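Local coordinates for protein endopolygalacturonase (Chondrostereum purpureum, PDB 1K5C) that probably hydrolyses the 1,4-alpha-D-galacturonosyl linkages of polygalacturonate chains, as an endo-acting family 28 glycoside hydrolase built as a parallel beta-helix, at residues A[3-8]-A[23-28]; A[52-57]-A[82-87]; A[89-94]-A[148-153]; A[187-192]-A[214-219]; A[245-250]-A[284-289]. All coordinates share one frame; numbering follows the deposited sequence.

Contact 1 of 5, residues A[3-8]-A[23-28]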
# COMPACT_ATOMS: atom_id res chain seq x y z
N CYS A 3 7.50 -23.07 22.42
CA CYS A 3 7.07 -21.73 22.01
C CYS A 3 8.11 -21.04 21.17
O CYS A 3 7.99 -19.82 20.91
CB CYS A 3 6.65 -20.90 23.23
SG CYS A 3 5.20 -21.62 24.09
N THR A 4 9.10 -21.76 20.67
CA THR A 4 10.08 -21.22 19.72
C THR A 4 9.86 -21.92 18.40
O THR A 4 9.89 -23.13 18.31
CB THR A 4 11.52 -21.49 20.18
OG1 THR A 4 11.67 -20.83 21.44
CG2 THR A 4 12.60 -20.88 19.28
N VAL A 5 9.68 -21.13 17.38
CA VAL A 5 9.45 -21.63 16.02
C VAL A 5 10.77 -21.65 15.27
O VAL A 5 11.39 -20.59 15.08
CB VAL A 5 8.42 -20.75 15.29
CG1 VAL A 5 8.24 -21.21 13.84
CG2 VAL A 5 7.12 -20.80 16.07
N LYS A 6 11.17 -22.86 14.88
CA LYS A 6 12.45 -23.05 14.24
C LYS A 6 12.31 -23.57 12.80
O LYS A 6 13.34 -23.75 12.13
CB LYS A 6 13.30 -24.08 15.07
CG LYS A 6 13.46 -23.56 16.54
CD LYS A 6 14.54 -24.38 17.19
CE LYS A 6 14.99 -23.87 18.56
NZ LYS A 6 15.39 -24.99 19.46
N SER A 7 11.10 -23.80 12.35
CA SER A 7 10.82 -24.42 11.06
C SER A 7 9.34 -24.22 10.72
O SER A 7 8.59 -23.82 11.61
CB SER A 7 11.06 -25.97 11.09
OG SER A 7 10.01 -26.53 11.89
N VAL A 8 8.99 -24.49 9.46
CA VAL A 8 7.59 -24.38 9.07
C VAL A 8 6.79 -25.38 9.90
O VAL A 8 5.66 -25.07 10.25
CB VAL A 8 7.36 -24.55 7.56
CG1 VAL A 8 8.11 -23.46 6.80
CG2 VAL A 8 7.73 -25.88 6.97
N ASN A 23 12.41 -17.86 15.43
CA ASN A 23 13.82 -17.89 15.07
C ASN A 23 14.01 -17.69 13.54
O ASN A 23 13.06 -17.73 12.76
CB ASN A 23 14.48 -19.17 15.55
CG ASN A 23 14.88 -19.20 17.00
OD1 ASN A 23 14.55 -18.29 17.71
ND2 ASN A 23 15.66 -20.21 17.44
N GLY A 24 15.25 -17.44 13.18
CA GLY A 24 15.63 -17.36 11.72
C GLY A 24 15.80 -18.78 11.17
O GLY A 24 16.25 -19.71 11.82
N PHE A 25 15.35 -18.93 9.91
CA PHE A 25 15.44 -20.19 9.16
C PHE A 25 15.04 -19.90 7.73
O PHE A 25 14.59 -18.80 7.39
CB PHE A 25 14.58 -21.33 9.77
CG PHE A 25 13.12 -21.03 9.97
CD1 PHE A 25 12.17 -21.35 8.98
CD2 PHE A 25 12.69 -20.46 11.15
CE1 PHE A 25 10.82 -21.10 9.21
CE2 PHE A 25 11.35 -20.18 11.39
CZ PHE A 25 10.43 -20.51 10.41
N THR A 26 15.23 -20.92 6.87
CA THR A 26 14.73 -20.87 5.50
C THR A 26 13.41 -21.58 5.40
O THR A 26 13.26 -22.71 5.92
CB THR A 26 15.72 -21.52 4.55
OG1 THR A 26 16.91 -20.73 4.58
CG2 THR A 26 15.20 -21.57 3.13
N VAL A 27 12.43 -20.97 4.74
CA VAL A 27 11.19 -21.63 4.34
C VAL A 27 11.50 -22.35 3.01
O VAL A 27 11.76 -21.68 2.00
CB VAL A 27 10.07 -20.61 4.18
CG1 VAL A 27 8.83 -21.27 3.58
CG2 VAL A 27 9.78 -19.95 5.53
N PRO A 28 11.50 -23.67 3.02
CA PRO A 28 11.92 -24.41 1.80
C PRO A 28 10.93 -24.22 0.70
O PRO A 28 9.75 -23.96 0.89
CB PRO A 28 11.98 -25.89 2.26
CG PRO A 28 12.04 -25.82 3.76
CD PRO A 28 11.23 -24.61 4.15
O HOH W 1 15.89 -22.74 13.16

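Contact 2 of 5, residues A[52-57]-A[82-87]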
# COMPACT_ATOMS: atom_id res chain seq x y z
N ALA A 52 13.19 -19.73 0.07
CA ALA A 52 13.80 -20.30 -1.13
C ALA A 52 12.88 -20.11 -2.32
O ALA A 52 11.64 -20.07 -2.19
CB ALA A 52 14.09 -21.80 -0.88
N LYS A 53 13.46 -20.06 -3.52
CA LYS A 53 12.64 -19.89 -4.73
C LYS A 53 11.59 -21.00 -4.79
O LYS A 53 11.89 -22.20 -4.63
CB LYS A 53 13.49 -19.89 -6.00
CG LYS A 53 12.68 -19.42 -7.21
CD LYS A 53 13.50 -19.25 -8.45
CE LYS A 53 12.62 -18.81 -9.64
NZ LYS A 53 13.43 -18.60 -10.86
N THR A 54 10.34 -20.60 -5.04
CA THR A 54 9.20 -21.50 -4.92
C THR A 54 8.27 -21.34 -6.11
O THR A 54 8.23 -20.28 -6.76
CB THR A 54 8.47 -21.20 -3.59
OG1 THR A 54 7.51 -22.25 -3.37
CG2 THR A 54 7.80 -19.84 -3.56
N THR A 55 7.48 -22.38 -6.34
CA THR A 55 6.43 -22.37 -7.37
C THR A 55 5.07 -22.11 -6.75
O THR A 55 4.09 -21.97 -7.54
CB THR A 55 6.41 -23.66 -8.22
OG1 THR A 55 5.99 -24.76 -7.35
CG2 THR A 55 7.75 -23.95 -8.80
N LEU A 56 4.93 -22.06 -5.44
CA LEU A 56 3.64 -21.82 -4.83
C LEU A 56 3.08 -20.45 -5.11
O LEU A 56 3.85 -19.46 -5.23
CB LEU A 56 3.71 -21.97 -3.29
CG LEU A 56 4.11 -23.34 -2.77
CD1 LEU A 56 4.06 -23.33 -1.25
CD2 LEU A 56 3.24 -24.45 -3.33
N ASP A 57 1.76 -20.35 -5.10
CA ASP A 57 1.12 -19.06 -5.00
C ASP A 57 1.35 -18.47 -3.59
O ASP A 57 1.51 -19.21 -2.60
CB ASP A 57 -0.41 -19.23 -5.18
CG ASP A 57 -0.81 -19.52 -6.62
OD1 ASP A 57 -0.03 -19.35 -7.54
OD2 ASP A 57 -1.99 -19.93 -6.78
N ALA A 82 14.66 -11.05 -6.73
CA ALA A 82 15.42 -10.97 -7.98
C ALA A 82 15.47 -12.31 -8.71
O ALA A 82 15.75 -12.32 -9.93
CB ALA A 82 16.84 -10.48 -7.73
N LEU A 83 15.15 -13.42 -8.03
CA LEU A 83 15.06 -14.70 -8.74
C LEU A 83 13.81 -14.83 -9.59
O LEU A 83 13.69 -15.79 -10.39
CB LEU A 83 15.11 -15.85 -7.72
CG LEU A 83 16.35 -15.90 -6.85
CD1 LEU A 83 16.23 -17.12 -5.86
CD2 LEU A 83 17.64 -15.95 -7.64
N TYR A 84 12.87 -13.91 -9.41
CA TYR A 84 11.61 -13.94 -10.17
C TYR A 84 11.48 -12.75 -11.12
O TYR A 84 10.86 -12.87 -12.16
CB TYR A 84 10.46 -13.88 -9.22
CG TYR A 84 10.40 -14.92 -8.09
CD1 TYR A 84 9.65 -16.07 -8.22
CD2 TYR A 84 11.10 -14.68 -6.91
CE1 TYR A 84 9.63 -17.02 -7.17
CE2 TYR A 84 11.05 -15.59 -5.84
CZ TYR A 84 10.28 -16.74 -5.99
OH TYR A 84 10.16 -17.63 -4.94
N TRP A 85 11.97 -11.56 -10.71
CA TRP A 85 11.64 -10.32 -11.44
C TRP A 85 12.03 -10.42 -12.90
O TRP A 85 13.16 -10.81 -13.24
CB TRP A 85 12.39 -9.15 -10.80
CG TRP A 85 11.99 -8.85 -9.39
CD1 TRP A 85 10.78 -9.08 -8.79
CD2 TRP A 85 12.83 -8.23 -8.40
NE1 TRP A 85 10.82 -8.63 -7.48
CE2 TRP A 85 12.06 -8.14 -7.22
CE3 TRP A 85 14.16 -7.79 -8.39
CZ2 TRP A 85 12.57 -7.59 -6.03
CZ3 TRP A 85 14.68 -7.27 -7.20
CH2 TRP A 85 13.89 -7.18 -6.04
N ASP A 86 11.12 -9.96 -13.75
CA ASP A 86 11.34 -10.04 -15.20
C ASP A 86 10.74 -8.82 -15.92
O ASP A 86 10.56 -8.88 -17.15
CB ASP A 86 10.77 -11.32 -15.76
CG ASP A 86 9.27 -11.40 -15.70
OD1 ASP A 86 8.67 -10.56 -15.01
OD2 ASP A 86 8.65 -12.32 -16.34
N GLY A 87 10.40 -7.77 -15.20
CA GLY A 87 9.81 -6.58 -15.78
C GLY A 87 8.30 -6.66 -15.93
O GLY A 87 7.68 -5.65 -16.27

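Contact 3 of 5, residues A[89-94]-A[148-153]. With NAG (2-acetamido-2-deoxy-beta-D-glucopyranose), chain B.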
# COMPACT_ATOMS: atom_id res chain seq x y z
N GLY A 89 6.06 -8.47 -13.63
CA GLY A 89 5.23 -8.55 -12.38
C GLY A 89 4.16 -9.60 -12.52
O GLY A 89 4.36 -10.72 -13.03
N THR A 90 2.99 -9.25 -11.97
CA THR A 90 1.85 -10.16 -11.96
C THR A 90 1.00 -9.97 -13.20
O THR A 90 -0.06 -10.58 -13.33
CB THR A 90 1.04 -9.96 -10.66
OG1 THR A 90 0.76 -8.57 -10.41
CG2 THR A 90 1.86 -10.40 -9.47
N ASN A 91 1.49 -9.17 -14.18
CA ASN A 91 0.74 -9.01 -15.41
C ASN A 91 0.98 -10.20 -16.33
O ASN A 91 0.09 -10.58 -17.13
CB ASN A 91 1.21 -7.77 -16.17
CG ASN A 91 0.96 -6.48 -15.43
OD1 ASN A 91 -0.05 -6.40 -14.72
ND2 ASN A 91 1.82 -5.51 -15.69
N ASN A 92 2.19 -10.75 -16.36
CA ASN A 92 2.60 -11.73 -17.35
C ASN A 92 3.96 -12.27 -16.93
O ASN A 92 4.46 -11.97 -15.85
CB ASN A 92 2.62 -11.06 -18.75
CG ASN A 92 2.21 -11.99 -19.85
OD1 ASN A 92 2.73 -13.13 -19.89
ND2 ASN A 92 1.31 -11.54 -20.73
N GLY A 93 4.58 -13.05 -17.77
CA GLY A 93 5.95 -13.50 -17.52
C GLY A 93 6.00 -14.60 -16.49
O GLY A 93 5.12 -15.48 -16.38
N THR A 94 7.11 -14.59 -15.75
CA THR A 94 7.35 -15.62 -14.74
C THR A 94 6.27 -15.55 -13.64
O THR A 94 5.73 -14.47 -13.32
CB THR A 94 8.73 -15.42 -14.10
OG1 THR A 94 8.78 -14.13 -13.50
CG2 THR A 94 9.87 -15.59 -15.13
N LEU A 148 13.39 -4.24 -13.49
CA LEU A 148 12.84 -5.59 -13.46
C LEU A 148 11.78 -5.78 -12.37
O LEU A 148 10.87 -6.58 -12.58
CB LEU A 148 13.96 -6.63 -13.27
CG LEU A 148 14.93 -6.63 -14.50
CD1 LEU A 148 16.16 -7.49 -14.09
CD2 LEU A 148 14.27 -7.05 -15.80
N GLY A 149 11.90 -5.12 -11.23
CA GLY A 149 10.85 -5.25 -10.21
C GLY A 149 9.56 -4.62 -10.73
O GLY A 149 9.57 -3.61 -11.44
N HIS A 150 8.43 -5.24 -10.38
CA HIS A 150 7.16 -4.78 -10.96
C HIS A 150 6.03 -5.25 -10.05
O HIS A 150 6.09 -6.35 -9.49
CB HIS A 150 7.02 -5.39 -12.39
CG HIS A 150 6.14 -4.61 -13.24
ND1 HIS A 150 6.62 -3.48 -13.90
CD2 HIS A 150 4.82 -4.74 -13.58
CE1 HIS A 150 5.61 -2.96 -14.59
NE2 HIS A 150 4.51 -3.69 -14.41
N ASN A 151 4.98 -4.43 -9.90
CA ASN A 151 3.85 -4.79 -9.03
C ASN A 151 4.35 -5.06 -7.59
O ASN A 151 3.73 -5.84 -6.86
CB ASN A 151 3.01 -5.96 -9.52
CG ASN A 151 2.46 -5.71 -10.93
OD1 ASN A 151 2.81 -6.42 -11.89
ND2 ASN A 151 1.61 -4.74 -11.06
N THR A 152 5.39 -4.33 -7.18
CA THR A 152 5.99 -4.50 -5.85
C THR A 152 5.35 -3.58 -4.81
O THR A 152 6.03 -2.93 -4.00
CB THR A 152 7.50 -4.31 -5.95
OG1 THR A 152 7.76 -3.14 -6.77
CG2 THR A 152 8.18 -5.56 -6.53
N ASP A 153 4.01 -3.58 -4.79
CA ASP A 153 3.26 -2.73 -3.85
C ASP A 153 3.78 -2.93 -2.43
O ASP A 153 4.00 -4.05 -1.98
CB ASP A 153 1.77 -3.12 -3.81
CG ASP A 153 1.04 -3.07 -5.14
OD1 ASP A 153 1.67 -3.16 -6.21
OD2 ASP A 153 -0.23 -3.00 -5.07
C1 NAG B . 1.07 -12.37 -21.94
C2 NAG B . -0.25 -11.73 -22.52
C3 NAG B . -0.65 -12.58 -23.73
C4 NAG B . 0.46 -12.34 -24.78
C5 NAG B . 1.84 -12.84 -24.20
C6 NAG B . 2.99 -12.45 -25.07
C7 NAG B . -1.45 -10.75 -20.52
C8 NAG B . -2.51 -11.11 -19.56
N2 NAG B . -1.21 -11.71 -21.45
O3 NAG B . -1.93 -12.32 -24.30
O4 NAG B . 0.12 -13.17 -25.89
O5 NAG B . 2.07 -12.17 -22.92
O6 NAG B . 4.22 -13.01 -24.68
O7 NAG B . -0.94 -9.72 -20.43
O HOH W 2 8.77 -8.44 -12.29
O HOH W 3 2.29 -2.46 -15.56
O HOH W 4 0.50 -3.41 -13.54

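Contact 4 of 5, residues A[187-192]-A[214-219]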
# COMPACT_ATOMS: atom_id res chain seq x y z
N GLU A 187 0.14 7.38 8.00
CA GLU A 187 0.72 8.57 8.62
C GLU A 187 2.24 8.43 8.82
O GLU A 187 2.75 7.43 9.33
CB GLU A 187 0.05 8.86 9.98
CG GLU A 187 0.57 10.13 10.63
CD GLU A 187 -0.33 10.66 11.74
OE1 GLU A 187 -1.12 9.92 12.32
OE2 GLU A 187 -0.18 11.88 12.05
N ASN A 188 2.96 9.51 8.45
CA ASN A 188 4.40 9.63 8.76
C ASN A 188 5.20 8.49 8.14
O ASN A 188 6.16 7.99 8.75
CB ASN A 188 4.64 9.74 10.27
CG ASN A 188 4.07 11.01 10.87
OD1 ASN A 188 3.66 11.94 10.16
ND2 ASN A 188 3.96 11.07 12.18
N ASN A 189 4.86 8.14 6.89
CA ASN A 189 5.60 7.15 6.13
C ASN A 189 6.49 7.82 5.06
O ASN A 189 6.24 8.98 4.72
CB ASN A 189 4.61 6.17 5.44
CG ASN A 189 3.73 5.53 6.46
OD1 ASN A 189 4.12 4.69 7.25
ND2 ASN A 189 2.46 5.93 6.46
N GLN A 190 7.46 7.07 4.57
CA GLN A 190 8.36 7.54 3.51
C GLN A 190 8.28 6.57 2.33
O GLN A 190 8.50 5.36 2.52
CB GLN A 190 9.79 7.57 4.03
CG GLN A 190 9.97 8.66 5.10
CD GLN A 190 11.32 8.41 5.71
OE1 GLN A 190 12.37 8.51 5.06
NE2 GLN A 190 11.25 8.09 6.98
N CYS A 191 7.96 7.09 1.16
CA CYS A 191 7.78 6.34 -0.07
C CYS A 191 8.74 6.80 -1.12
O CYS A 191 8.78 8.01 -1.38
CB CYS A 191 6.33 6.58 -0.59
SG CYS A 191 4.99 6.15 0.52
N SER A 192 9.48 5.90 -1.77
CA SER A 192 10.36 6.32 -2.87
C SER A 192 10.38 5.24 -3.94
O SER A 192 10.21 4.04 -3.68
CB SER A 192 11.77 6.62 -2.37
OG SER A 192 12.35 5.48 -1.80
N LYS A 214 -1.60 11.39 6.05
CA LYS A 214 -1.09 12.54 6.81
C LYS A 214 0.42 12.41 7.05
O LYS A 214 0.89 11.38 7.51
CB LYS A 214 -1.79 12.66 8.15
CG LYS A 214 -1.36 13.84 9.01
CD LYS A 214 -2.28 14.04 10.21
CE LYS A 214 -1.88 15.23 11.11
NZ LYS A 214 -1.28 16.50 10.52
N GLY A 215 1.16 13.52 6.78
CA GLY A 215 2.54 13.56 7.28
C GLY A 215 3.53 12.72 6.51
O GLY A 215 4.64 12.49 7.01
N ASN A 216 3.16 12.25 5.30
CA ASN A 216 4.05 11.38 4.55
C ASN A 216 4.98 12.15 3.64
O ASN A 216 4.70 13.27 3.21
CB ASN A 216 3.18 10.41 3.67
CG ASN A 216 2.19 9.66 4.52
OD1 ASN A 216 0.93 10.01 4.47
ND2 ASN A 216 2.59 8.72 5.27
N THR A 217 6.11 11.49 3.31
CA THR A 217 7.03 12.01 2.32
C THR A 217 7.09 11.05 1.15
O THR A 217 7.21 9.82 1.35
CB THR A 217 8.44 12.16 2.96
OG1 THR A 217 8.38 13.10 4.02
CG2 THR A 217 9.49 12.66 2.00
N VAL A 218 6.97 11.58 -0.07
CA VAL A 218 7.04 10.80 -1.28
C VAL A 218 8.12 11.43 -2.16
O VAL A 218 8.05 12.66 -2.40
CB VAL A 218 5.70 10.78 -2.03
CG1 VAL A 218 5.81 9.99 -3.34
CG2 VAL A 218 4.56 10.25 -1.13
N THR A 219 9.08 10.64 -2.63
CA THR A 219 10.13 11.14 -3.52
C THR A 219 10.31 10.18 -4.68
O THR A 219 9.98 8.98 -4.61
CB THR A 219 11.46 11.30 -2.75
OG1 THR A 219 11.81 10.03 -2.17
CG2 THR A 219 11.37 12.37 -1.67
O HOH W 5 10.61 9.58 0.34

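Contact 5 of 5, residues A[245-250]-A[284-289]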
# COMPACT_ATOMS: atom_id res chain seq x y z
N ALA A 245 -0.58 17.54 5.27
CA ALA A 245 0.83 17.58 5.72
C ALA A 245 1.71 16.60 4.95
O ALA A 245 2.69 16.11 5.53
CB ALA A 245 0.95 17.32 7.23
N ASN A 246 1.47 16.37 3.65
CA ASN A 246 2.36 15.51 2.87
C ASN A 246 3.36 16.34 2.09
O ASN A 246 3.03 17.41 1.55
CB ASN A 246 1.54 14.62 1.92
CG ASN A 246 0.54 13.78 2.70
OD1 ASN A 246 0.90 12.81 3.39
ND2 ASN A 246 -0.75 14.16 2.63
N THR A 247 4.60 15.84 1.99
CA THR A 247 5.67 16.53 1.27
C THR A 247 6.14 15.62 0.16
O THR A 247 6.67 14.53 0.43
CB THR A 247 6.82 16.90 2.22
OG1 THR A 247 6.27 17.70 3.32
CG2 THR A 247 7.90 17.66 1.49
N ILE A 248 5.94 16.06 -1.08
CA ILE A 248 6.12 15.19 -2.25
C ILE A 248 6.98 15.90 -3.26
O ILE A 248 6.78 17.10 -3.54
CB ILE A 248 4.72 14.84 -2.84
CG1 ILE A 248 3.84 14.21 -1.73
CG2 ILE A 248 4.85 13.99 -4.08
CD1 ILE A 248 2.48 13.63 -2.23
N SER A 249 7.93 15.17 -3.89
CA SER A 249 8.81 15.79 -4.87
C SER A 249 9.33 14.70 -5.82
O SER A 249 9.23 13.49 -5.58
CB SER A 249 9.94 16.55 -4.18
OG SER A 249 10.73 15.69 -3.39
N GLY A 250 9.92 15.15 -6.92
CA GLY A 250 10.55 14.22 -7.85
C GLY A 250 9.51 13.37 -8.58
O GLY A 250 9.77 12.19 -8.80
N ALA A 284 0.07 21.92 5.08
CA ALA A 284 0.28 22.00 3.66
C ALA A 284 0.68 20.64 3.08
O ALA A 284 1.61 19.98 3.58
CB ALA A 284 1.38 23.01 3.37
N THR A 285 0.03 20.28 1.96
CA THR A 285 0.54 19.21 1.11
C THR A 285 1.19 19.93 -0.11
O THR A 285 0.50 20.61 -0.87
CB THR A 285 -0.54 18.24 0.68
OG1 THR A 285 -0.90 17.43 1.83
CG2 THR A 285 -0.07 17.33 -0.45
N THR A 286 2.50 19.81 -0.16
CA THR A 286 3.25 20.45 -1.23
C THR A 286 3.80 19.36 -2.12
O THR A 286 4.36 18.35 -1.65
CB THR A 286 4.38 21.34 -0.68
OG1 THR A 286 5.42 20.53 -0.01
CG2 THR A 286 3.84 22.42 0.25
N ILE A 287 3.62 19.57 -3.44
CA ILE A 287 4.02 18.55 -4.43
C ILE A 287 4.80 19.23 -5.55
O ILE A 287 4.31 20.18 -6.14
CB ILE A 287 2.76 17.84 -5.04
CG1 ILE A 287 1.83 17.33 -3.95
CG2 ILE A 287 3.21 16.78 -6.04
CD1 ILE A 287 0.63 16.54 -4.48
N LYS A 288 6.01 18.78 -5.77
CA LYS A 288 6.89 19.30 -6.85
C LYS A 288 7.02 18.22 -7.90
O LYS A 288 7.38 17.07 -7.57
CB LYS A 288 8.26 19.68 -6.29
CG LYS A 288 8.17 20.79 -5.23
CD LYS A 288 9.50 21.22 -4.57
CE LYS A 288 9.35 22.05 -3.31
NZ LYS A 288 10.55 22.57 -2.49
N VAL A 289 6.73 18.56 -9.15
CA VAL A 289 6.75 17.60 -10.21
C VAL A 289 7.87 17.95 -11.21
O VAL A 289 8.31 19.11 -11.34
CB VAL A 289 5.39 17.45 -10.91
CG1 VAL A 289 4.25 17.24 -9.92
CG2 VAL A 289 5.07 18.62 -11.85
O HOH W 6 4.64 19.93 2.57
O HOH W 7 7.29 19.38 -1.83

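Contact 1 of 5, residues A[3-8]-A[23-28]
Phe-25 lays its ring against the backbone of Lys-6 and Ser-7, near the N-terminal end of the right-handed parallel beta-helix of this family. Its CB points toward 3-8 and begins the contact beside Lys-6 O; chi1 of 55° puts CG between the backbone N and the carbonyl carbon, 3.5 Å from the same Lys-6 O. Of the ring atoms that follow, CD2 touches Lys-6 C and CD1 approaches Ser-7 CA. Farther out, the ring divides its neighbours: CE2 approaches Val-5 O at 3.7 Å and Val-5 CG1 at 4.1 Å, while CE1 meets Ser-7 C and, more loosely, Val-8 CG1. CZ ends the side chain near Ser-7 N. That amide nitrogen lies 3.7 Å above the ring plane, over the centre, and has no hydrogen-bonding partner in the model although the contact buries it.

One direct hydrogen bond accompanies this packing, from Asn-23 N to Val-5 O at 2.9 Å. A water adds a bridge by donating to Lys-6 O and, weakly, to Gly-24 O. At one end Thr-4 CG2 rests on the amide group of Asn-23, and at the other Val-8 CG1 meets Val-27 CG1 at 4.0 Å.

The two segments run nearly parallel, but the backbone bonding of regular strands is directed to other neighbours. Val-5 bonds to Thr-21 of strand 19-22, beside the disulfide Cys-3–Cys-17, whereas Phe-25 and Val-27 bond to Thr-50 in strand 49-51, and both rest on Leu-33 of strand 33-35.

Contact 2 of 5, residues A[52-57]-A[82-87]
Tyr-84 and Lys-53 run antiparallel alongside one another, joining two loops that project from successive coils of the parallel beta-helix. The tight part surrounds the phenol. Tyr-84 OH accepts a hydrogen bond from Thr-54 N at 3.0 Å, with an N-H...O angle of 151°, and the methyl Thr-54 CG2 lies 3.5 Å from that same Tyr-84 OH. Both residues are buried, and Pro-97 packs against each of them.

On the more exposed side the lysine does the work. With CG anti to the backbone N (chi1 -168°), Lys-53 CG comes to 3.8 Å from Tyr-84 CZ, and the extended chain beyond carries CE over a ring face while CD brushes Leu-83 CB. At the tip, Lys-53 NZ donates to Leu-83 O at 2.9 Å, tilted 27° from the carbonyl plane. Any cation-pi attraction is weak at best, because Lys-53 NZ stands 5.6 Å from the centroid of the Tyr-84 ring. Lys-53 and Leu-83 are exposed, and their aliphatic parts meet by loose contacts such as Lys-53 CB with Leu-83 CD1. Beside the phenol, Thr-54 O lies in the plane of the ring at its edge, 3.6 Å from Tyr-84 CE1.

Contact 3 of 5, residues A[89-94]-A[148-153]
Asn-91 and Asn-151 both belong to the galacturonate-binding site, and this contact brings together the two loops that carry them; no sugar substrate is bound here. The direct bond between the loops runs from Thr-90 N to Asn-151 OD1, 2.8 Å long, with the donor tilted 35° from the amide plane of the acceptor. Asn-151 OD1 also lies 3.3 Å from Gly-89 CA, an approach that the absence of a side chain at Gly-89 permits. The missing side chain leaves room for the imidazole edge at His-150 CD2 as well. Separately, His-150 CB comes to 3.5 Å from Gly-89 N.

Asn-91 reaches across with its amide. ND2 lies at the edge of the imidazole, 3.5 Å from His-150 NE2, and the two flat groups stand 73° apart. Waters complete the join. One accepts from Asn-91 ND2 and lies in the imidazole plane, 2.8 Å from His-150 NE2. Another accepts from Asn-151 ND2 at 3.0 Å and donates to Asn-91 OD1. The binding-site amides are thus linked through solvent where they do not touch. Asn-92 ND2, next in the chain, is covalently attached to C1 of a NAG sugar.

Asn-151 packs on Asp-173, a further binding residue, while the side chain of His-150 comes within about 6 Å of that of His-195, the predicted active-site residue that also binds galacturonate. Of the two loops, the one holding 89-94 connects strand 76-78 to strand 101-104, and the one holding 148-153 connects strand 130-139 to strand 155-158.

Contact 4 of 5, residues A[187-192]-A[214-219]
Cys-191 and Thr-217 share the central bond of a parallel strand pair, in which Cys-191 N donates to Thr-217 O at 2.8 Å. Bonds from Thr-217 N to Asn-189 O and from Thr-219 N to Cys-191 O, each 2.9 Å, extend the pairing, and Asn-188 N to Lys-214 O continues it past the turn. A water that donates to Cys-191 O also bonds to Thr-219 OG1.

On the inner face, Cys-191 CB meets Val-218 CG2 at 4.1 Å. On the other face Ser-192 CB touches Thr-219 OG1 at 3.4 Å, and Glu-187 runs alongside Lys-214. At the turn Asn-189 and Asn-216 extend in the same direction with their amide planes 8° apart, like residues aligned on successive coils, as known from parallel beta-helices.

Outer partners fix these groups. Cys-191 is tied to Cys-175 by a disulfide, Lys-214 NZ forms a salt bridge with Asp-244, and Asn-189 takes a bond from Cys-167 N and gives one to Ile-164 O. Strand 190-192 is flanked by 162-170, and 207-221 by 247-251, while Ile-197 of strand 197-202 packs on both Cys-191 and Val-218.

Contact 5 of 5, residues A[245-250]-A[284-289]
Asn-246 and Thr-285 are neighbours at the start of a parallel strand pair, 247-250 with 285-289, in adjacent coils of the beta-helix. Thr-285 OG1 is anti to its carbonyl carbon (chi1 -73°) and accepts from Asn-246 N at 3.2 Å, nearly straight at 166°. Asn-246 ND2 adds a weak bond to that hydroxyl oxygen. The amide has firmer partners in the preceding coil, since OD1 accepts from Asn-216 N and ND2 donates to Ile-213 O.

Backbone bonds then follow in turn. Asn-246 O accepts from Thr-286 N at 3.0 Å, and Thr-286 O accepts from Ile-248 N at 2.8 Å. Ile-248 O takes Lys-288 N at 2.9 Å. Two of these carbonyls carry a second donor: one water gives a proton to Asn-246 O and also bonds to Thr-247 OG1 at 2.9 Å, and another gives one to Ile-248 O. Both waters approach Thr-286 OG1 as well, but Thr-286 has two conformers, so that link is doubtful.

The opposite face is apolar. Ile-248 CG2 and Ile-287 CG2 meet at 3.8 Å, with the two side chains pointing the same way. Ile-248 also packs on Val-218, and Ile-287 on Leu-312 and Val-314, which makes a continuous aliphatic row across coils.

The chemistry therefore divides by face: waters on the side of Thr-247 and Thr-286 give Asn-246 O and Ile-248 O a second donor, dispersion holds the isoleucine side, and the Thr-285 hydroxyl accepts the backbone N-H of Asn-246 at the turn.

In the fold
From the N terminus, contact 1 closes a short loop and packs 3-8 against 23-28 at the first coils of the beta-helix. Contact 2 closes 24 residues and is tied to it through Val-27 O and Ala-52 N. Contact 3, which closes a longer excursion, shares its first loop with contact 2: Tyr-84 O and Asp-86 OD2 hold Thr-94. Contacts 4 and 5 close 21 and 33 residues; like contact 2, each joins neighbouring coils, and backbone bonds Asn-216 to Thr-247 and Val-218 to Ser-249 link them directly. None of the five nests or crosses. Contacts 1 and 5, with centres about 42 Å apart, lie on opposite sides of the chain's centre.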